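Local coordinates for protein alpha-L-arabinosidase (Xanthomonas axonopodis pv. citri, PDB 6D25) that probably removes L-arabinofuranosyl side groups from arabinoxylans, including internally di-substituted ones, as a trimeric GH51 arabinofuranosidase, at residues 85-90 with 144-149; 137-142 with 148-153. One frame throughout, in Å; residues are numbered along the deposited sequence.

In the fold
Both contacts belong to the eight-stranded parallel barrel, and their centres lie about 11 Å apart. Helix 80-88 comes first along the chain and is followed by strand 93-96, then by helix 136-146 and strand 149-154. Interaction 1 sets the end of helix 80-88 against the end of helix 136-146; interaction 2 lays the middle of helix 136-146 over the strand that follows it. T148 and Q149 belong to both, and F142 CZ of the second meets L86 CD1 of the first at 4.1 Å. Helix 136-146 thus touches both the preceding outer helix and the strand that follows it.

Interaction 1 (85-90 with 144-149); sequences ALKAIA and ELLGTQ
The C-terminal turns of helices 80-88 and 136-146 come side by side, with K87 and L146 as the closest backbone pair, 5.6 Å between their CA atoms. L146 makes the largest single contribution. With its CG beside the backbone N (chi1 -67°), it holds its two methyl groups across the facing helix: CD1 meets L86 CD1 at 4.1 Å, and CD2 lies 3.9 Å from K87 CG. L86 CB sits opposite the fork of L146, at about the same distance from both methyls. The leucines cross obliquely, branch against branch, and the L86 side chain also touches M374, while L146 rests on I94 of strand 93-96.

K87 works on the outer, solvent-facing side. Its aliphatic part runs past L146, and its CD comes to 4.0 Å from L145 O. A bend at chi3 (77°) turns the end of the chain so that the ammonium group is directed towards the end of helix 136-146. A water donates to L145 O at 2.6 Å and lies 2.4 Å from K87 NZ, too short to be taken at face value, so a water bridge between the helices is plausible but its lysine leg is doubtful. No direct hydrogen bond crosses here. The lysine charge near the carbonyl end of a helix would probably be favourable.

Helix 136-146 finishes in a Schellman motif: G147, at positive phi, leaves the helix while its N bonds back to E144 O at 3.1 Å. The chain then turns into strand 149-154, and T148 OG1 bonds to V91 O, in the loop after helix 80-88. Such side-by-side packing of consecutive outer helices, each leading into the next inner strand, is characteristic of the (beta/alpha)8 barrel of GH51 enzymes.

Interaction 2 (137-142 with 148-153); sequences HEFMDF and TQAYIA
A buried apolar contact joins helix 136-146 to strand 149-154, in the layer between the outer helices and the barrel wall. The local axes of 137-142 and 149-153 approach to 8.8 Å and run roughly antiparallel, at 144°. F139 and M140 from the helix meet A150 and I152 from the strand. Bends at chi2 and chi3 fold the M140 chain over the strand, where SD lies 3.6 Å from A150 CB and CE packs on the same methyl. I152 CD1 comes to 3.9 Å from M140 SD, the two side chains crossing at about a right angle. F139, its CG anti to the backbone N (chi1 174°), extends its ring towards the strand; CE2 reaches A150 CB at 4.0 Å and I152 CD1 at 3.9 Å, both methyls approaching obliquely. The same ring stacks with W96 of strand 93-96, while I152 is backed by W167 and M171 of helix 161-172. A helix running roughly antiparallel over the parallel strand that follows it, through a tight reversal, is typical of the alpha-to-beta connections of a TIM barrel.

Interaction 1 (85-90 with 144-149)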
loop_
_atom_site.group_PDB
_atom_site.type_symbol
_atom_site.label_atom_id
_atom_site.label_comp_id
_atom_site.label_asym_id
_atom_site.label_seq_id
_atom_site.Cartn_x
_atom_site.Cartn_y
_atom_site.Cartn_z
ATOM N N ALA A 85 -14.899 31.073 24.740
ATOM C CA ALA A 85 -14.570 30.164 25.832
ATOM C C ALA A 85 -13.217 29.469 25.590
ATOM O O ALA A 85 -12.420 29.284 26.510
ATOM C CB ALA A 85 -15.688 29.181 26.011
ATOM N N LEU A 86 -12.942 29.080 24.358
ATOM C CA LEU A 86 -11.691 28.396 24.074
ATOM C C LEU A 86 -10.520 29.390 24.116
ATOM O O LEU A 86 -9.426 29.052 24.601
ATOM C CB LEU A 86 -11.774 27.698 22.713
ATOM C CG LEU A 86 -12.787 26.547 22.655
ATOM C CD1 LEU A 86 -12.897 26.034 21.241
ATOM C CD2 LEU A 86 -12.385 25.413 23.606
ATOM N N LYS A 87 -10.734 30.611 23.635
ATOM C CA LYS A 87 -9.680 31.632 23.765
ATOM C C LYS A 87 -9.336 31.852 25.246
ATOM O O LYS A 87 -8.166 32.055 25.568
ATOM C CB LYS A 87 -10.108 32.954 23.123
ATOM C CG LYS A 87 -10.062 32.911 21.610
ATOM C CD LYS A 87 -10.480 34.204 20.958
ATOM C CE LYS A 87 -9.365 35.225 21.036
ATOM N NZ LYS A 87 -9.718 36.404 20.230
ATOM N N ALA A 88 -10.338 31.821 26.119
ATOM C CA ALA A 88 -10.104 32.156 27.526
ATOM C C ALA A 88 -9.235 31.082 28.209
ATOM O O ALA A 88 -8.626 31.397 29.222
ATOM C CB ALA A 88 -11.419 32.328 28.271
ATOM N N ILE A 89 -9.149 29.863 27.688
ATOM C CA ILE A 89 -8.239 28.862 28.310
ATOM C C ILE A 89 -6.945 28.703 27.489
ATOM O O ILE A 89 -6.125 27.805 27.802
ATOM C CB ILE A 89 -8.945 27.517 28.558
ATOM C CG1 ILE A 89 -9.518 26.903 27.294
ATOM C CG2 ILE A 89 -9.989 27.661 29.633
ATOM C CD1 ILE A 89 -9.898 25.433 27.428
ATOM N N ALA A 90 -6.738 29.564 26.492
ATOM C CA ALA A 90 -5.508 29.597 25.676
ATOM C C ALA A 90 -5.181 28.197 25.111
ATOM O O ALA A 90 -4.122 27.624 25.343
ATOM C CB ALA A 90 -4.347 30.172 26.484
ATOM N N GLU A 144 -6.537 30.070 13.421
ATOM C CA GLU A 144 -5.999 31.427 13.449
ATOM C C GLU A 144 -6.891 32.339 14.293
ATOM O O GLU A 144 -6.362 33.173 15.018
ATOM C CB GLU A 144 -5.800 31.992 12.044
ATOM C CG GLU A 144 -4.641 31.319 11.343
ATOM C CD GLU A 144 -4.042 32.048 10.175
ATOM O OE1 GLU A 144 -4.667 33.072 9.719
ATOM O OE2 GLU A 144 -2.986 31.582 9.681
ATOM N N LEU A 145 -8.216 32.162 14.225
ATOM C CA LEU A 145 -9.112 32.985 15.023
ATOM C C LEU A 145 -8.841 32.756 16.518
ATOM O O LEU A 145 -8.914 33.681 17.290
ATOM C CB LEU A 145 -10.567 32.639 14.676
ATOM C CG LEU A 145 -11.648 33.506 15.335
ATOM C CD1 LEU A 145 -11.550 34.966 14.909
ATOM C CD2 LEU A 145 -13.029 32.997 14.981
ATOM N N LEU A 146 -8.561 31.510 16.921
ATOM C CA LEU A 146 -8.268 31.202 18.320
ATOM C C LEU A 146 -6.843 31.594 18.698
ATOM O O LEU A 146 -6.551 31.583 19.879
ATOM C CB LEU A 146 -8.399 29.706 18.605
ATOM C CG LEU A 146 -9.811 29.097 18.523
ATOM C CD1 LEU A 146 -9.815 27.666 19.014
ATOM C CD2 LEU A 146 -10.840 29.863 19.270
ATOM N N GLY A 147 -5.946 31.799 17.734
ATOM C CA GLY A 147 -4.520 31.964 18.018
ATOM C C GLY A 147 -3.882 30.647 18.445
ATOM O O GLY A 147 -2.900 30.666 19.196
ATOM N N THR A 148 -4.389 29.508 17.965
ATOM C CA THR A 148 -3.886 28.162 18.350
ATOM C C THR A 148 -3.147 27.507 17.173
ATOM O O THR A 148 -3.204 27.997 16.021
ATOM C CB THR A 148 -5.038 27.281 18.860
ATOM O OG1 THR A 148 -4.461 26.216 19.620
ATOM C CG2 THR A 148 -5.889 26.692 17.745
ATOM N N GLN A 149 -2.436 26.426 17.466
ATOM C CA GLN A 149 -1.697 25.683 16.444
ATOM C C GLN A 149 -2.565 24.555 15.879
ATOM O O GLN A 149 -3.332 23.922 16.608
ATOM C CB GLN A 149 -0.391 25.139 17.023
ATOM C CG GLN A 149 0.644 26.229 17.311
ATOM C CD GLN A 149 1.929 25.614 17.832
ATOM O OE1 GLN A 149 1.920 24.724 18.685
ATOM N NE2 GLN A 149 3.050 26.002 17.255
HETATM O O HOH W 1 -10.023 35.956 17.878
#

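Interaction 2 (137-142 with 148-153)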
loop_
_atom_site.group_PDB
_atom_site.type_symbol
_atom_site.label_atom_id
_atom_site.label_comp_id
_atom_site.label_asym_id
_atom_site.label_seq_id
_atom_site.Cartn_x
_atom_site.Cartn_y
_atom_site.Cartn_z
ATOM N N HIS A 137 -10.119 24.869 4.943
ATOM C CA HIS A 137 -10.080 26.296 5.159
ATOM C C HIS A 137 -10.804 26.654 6.461
ATOM O O HIS A 137 -10.351 27.555 7.198
ATOM C CB HIS A 137 -10.702 27.065 3.989
ATOM C CG HIS A 137 -9.834 27.087 2.787
ATOM N ND1 HIS A 137 -9.332 28.243 2.266
ATOM C CD2 HIS A 137 -9.396 26.082 1.997
ATOM C CE1 HIS A 137 -8.631 27.962 1.198
ATOM N NE2 HIS A 137 -8.617 26.647 1.006
ATOM N N GLU A 138 -11.931 25.981 6.720
ATOM C CA GLU A 138 -12.718 26.367 7.864
ATOM C C GLU A 138 -11.952 26.001 9.136
ATOM O O GLU A 138 -11.924 26.802 10.087
ATOM C CB GLU A 138 -14.110 25.709 7.798
ATOM C CG GLU A 138 -14.947 26.213 6.635
ATOM C CD GLU A 138 -14.610 25.674 5.247
ATOM O OE1 GLU A 138 -13.940 24.609 5.139
ATOM O OE2 GLU A 138 -15.032 26.315 4.286
ATOM N N PHE A 139 -11.326 24.802 9.165
ATOM C CA PHE A 139 -10.547 24.441 10.344
ATOM C C PHE A 139 -9.321 25.364 10.491
ATOM O O PHE A 139 -9.042 25.894 11.612
ATOM C CB PHE A 139 -10.104 22.982 10.320
ATOM C CG PHE A 139 -9.178 22.649 11.447
ATOM C CD1 PHE A 139 -9.646 22.589 12.755
ATOM C CD2 PHE A 139 -7.824 22.487 11.233
ATOM C CE1 PHE A 139 -8.789 22.325 13.807
ATOM C CE2 PHE A 139 -6.969 22.212 12.298
ATOM C CZ PHE A 139 -7.467 22.137 13.577
ATOM N N MET A 140 -8.568 25.559 9.417
ATOM C CA MET A 140 -7.320 26.297 9.576
ATOM C C MET A 140 -7.595 27.757 9.954
ATOM O O MET A 140 -6.868 28.333 10.803
ATOM C CB MET A 140 -6.454 26.209 8.313
ATOM C CG MET A 140 -5.934 24.819 8.049
ATOM S SD MET A 140 -4.963 24.112 9.425
ATOM C CE MET A 140 -3.505 25.129 9.264
ATOM N N ASP A 141 -8.612 28.368 9.373
ATOM C CA ASP A 141 -8.952 29.745 9.723
ATOM C C ASP A 141 -9.511 29.793 11.155
ATOM O O ASP A 141 -9.332 30.795 11.847
ATOM C CB ASP A 141 -9.918 30.360 8.708
ATOM C CG ASP A 141 -9.297 30.640 7.347
ATOM O OD1 ASP A 141 -8.040 30.721 7.256
ATOM O OD2 ASP A 141 -10.082 30.745 6.385
ATOM N N PHE A 142 -10.144 28.747 11.610
ATOM C CA PHE A 142 -10.585 28.654 13.029
ATOM C C PHE A 142 -9.359 28.651 13.957
ATOM O O PHE A 142 -9.375 29.381 14.979
ATOM C CB PHE A 142 -11.428 27.397 13.241
ATOM C CG PHE A 142 -11.924 27.160 14.644
ATOM C CD1 PHE A 142 -12.906 27.969 15.172
ATOM C CD2 PHE A 142 -11.440 26.108 15.408
ATOM C CE1 PHE A 142 -13.420 27.731 16.433
ATOM C CE2 PHE A 142 -11.986 25.851 16.669
ATOM C CZ PHE A 142 -12.943 26.680 17.184
ATOM N N THR A 148 -4.389 29.508 17.965
ATOM C CA THR A 148 -3.886 28.162 18.350
ATOM C C THR A 148 -3.147 27.507 17.173
ATOM O O THR A 148 -3.204 27.997 16.021
ATOM C CB THR A 148 -5.038 27.281 18.860
ATOM O OG1 THR A 148 -4.461 26.216 19.620
ATOM C CG2 THR A 148 -5.889 26.692 17.745
ATOM N N GLN A 149 -2.436 26.426 17.466
ATOM C CA GLN A 149 -1.697 25.683 16.444
ATOM C C GLN A 149 -2.565 24.555 15.879
ATOM O O GLN A 149 -3.332 23.922 16.608
ATOM C CB GLN A 149 -0.391 25.139 17.023
ATOM C CG GLN A 149 0.644 26.229 17.311
ATOM C CD GLN A 149 1.929 25.614 17.832
ATOM O OE1 GLN A 149 1.920 24.724 18.685
ATOM N NE2 GLN A 149 3.050 26.002 17.255
ATOM N N ALA A 150 -2.391 24.263 14.592
ATOM C CA ALA A 150 -3.063 23.154 13.927
ATOM C C ALA A 150 -2.214 21.887 14.092
ATOM O O ALA A 150 -1.007 21.893 13.798
ATOM C CB ALA A 150 -3.218 23.474 12.456
ATOM N N TYR A 151 -2.844 20.805 14.535
ATOM C CA TYR A 151 -2.296 19.491 14.528
ATOM C C TYR A 151 -3.147 18.665 13.546
ATOM O O TYR A 151 -4.260 18.253 13.873
ATOM C CB TYR A 151 -2.272 18.973 15.964
ATOM C CG TYR A 151 -1.835 17.541 16.184
ATOM C CD1 TYR A 151 -1.397 16.722 15.164
ATOM C CD2 TYR A 151 -1.826 17.036 17.477
ATOM C CE1 TYR A 151 -0.995 15.422 15.430
ATOM C CE2 TYR A 151 -1.418 15.733 17.751
ATOM C CZ TYR A 151 -1.003 14.919 16.725
ATOM O OH TYR A 151 -0.634 13.635 16.986
ATOM N N ILE A 152 -2.654 18.473 12.331
ATOM C CA ILE A 152 -3.428 17.858 11.261
ATOM C C ILE A 152 -3.215 16.354 11.311
ATOM O O ILE A 152 -2.079 15.925 11.344
ATOM C CB ILE A 152 -3.000 18.419 9.890
ATOM C CG1 ILE A 152 -3.311 19.906 9.773
ATOM C CG2 ILE A 152 -3.629 17.611 8.740
ATOM C CD1 ILE A 152 -4.784 20.214 9.782
ATOM N N ALA A 153 -4.295 15.585 11.245
ATOM C CA ALA A 153 -4.256 14.110 11.219
ATOM C C ALA A 153 -4.435 13.643 9.776
ATOM O O ALA A 153 -5.505 13.822 9.193
ATOM C CB ALA A 153 -5.306 13.525 12.120
#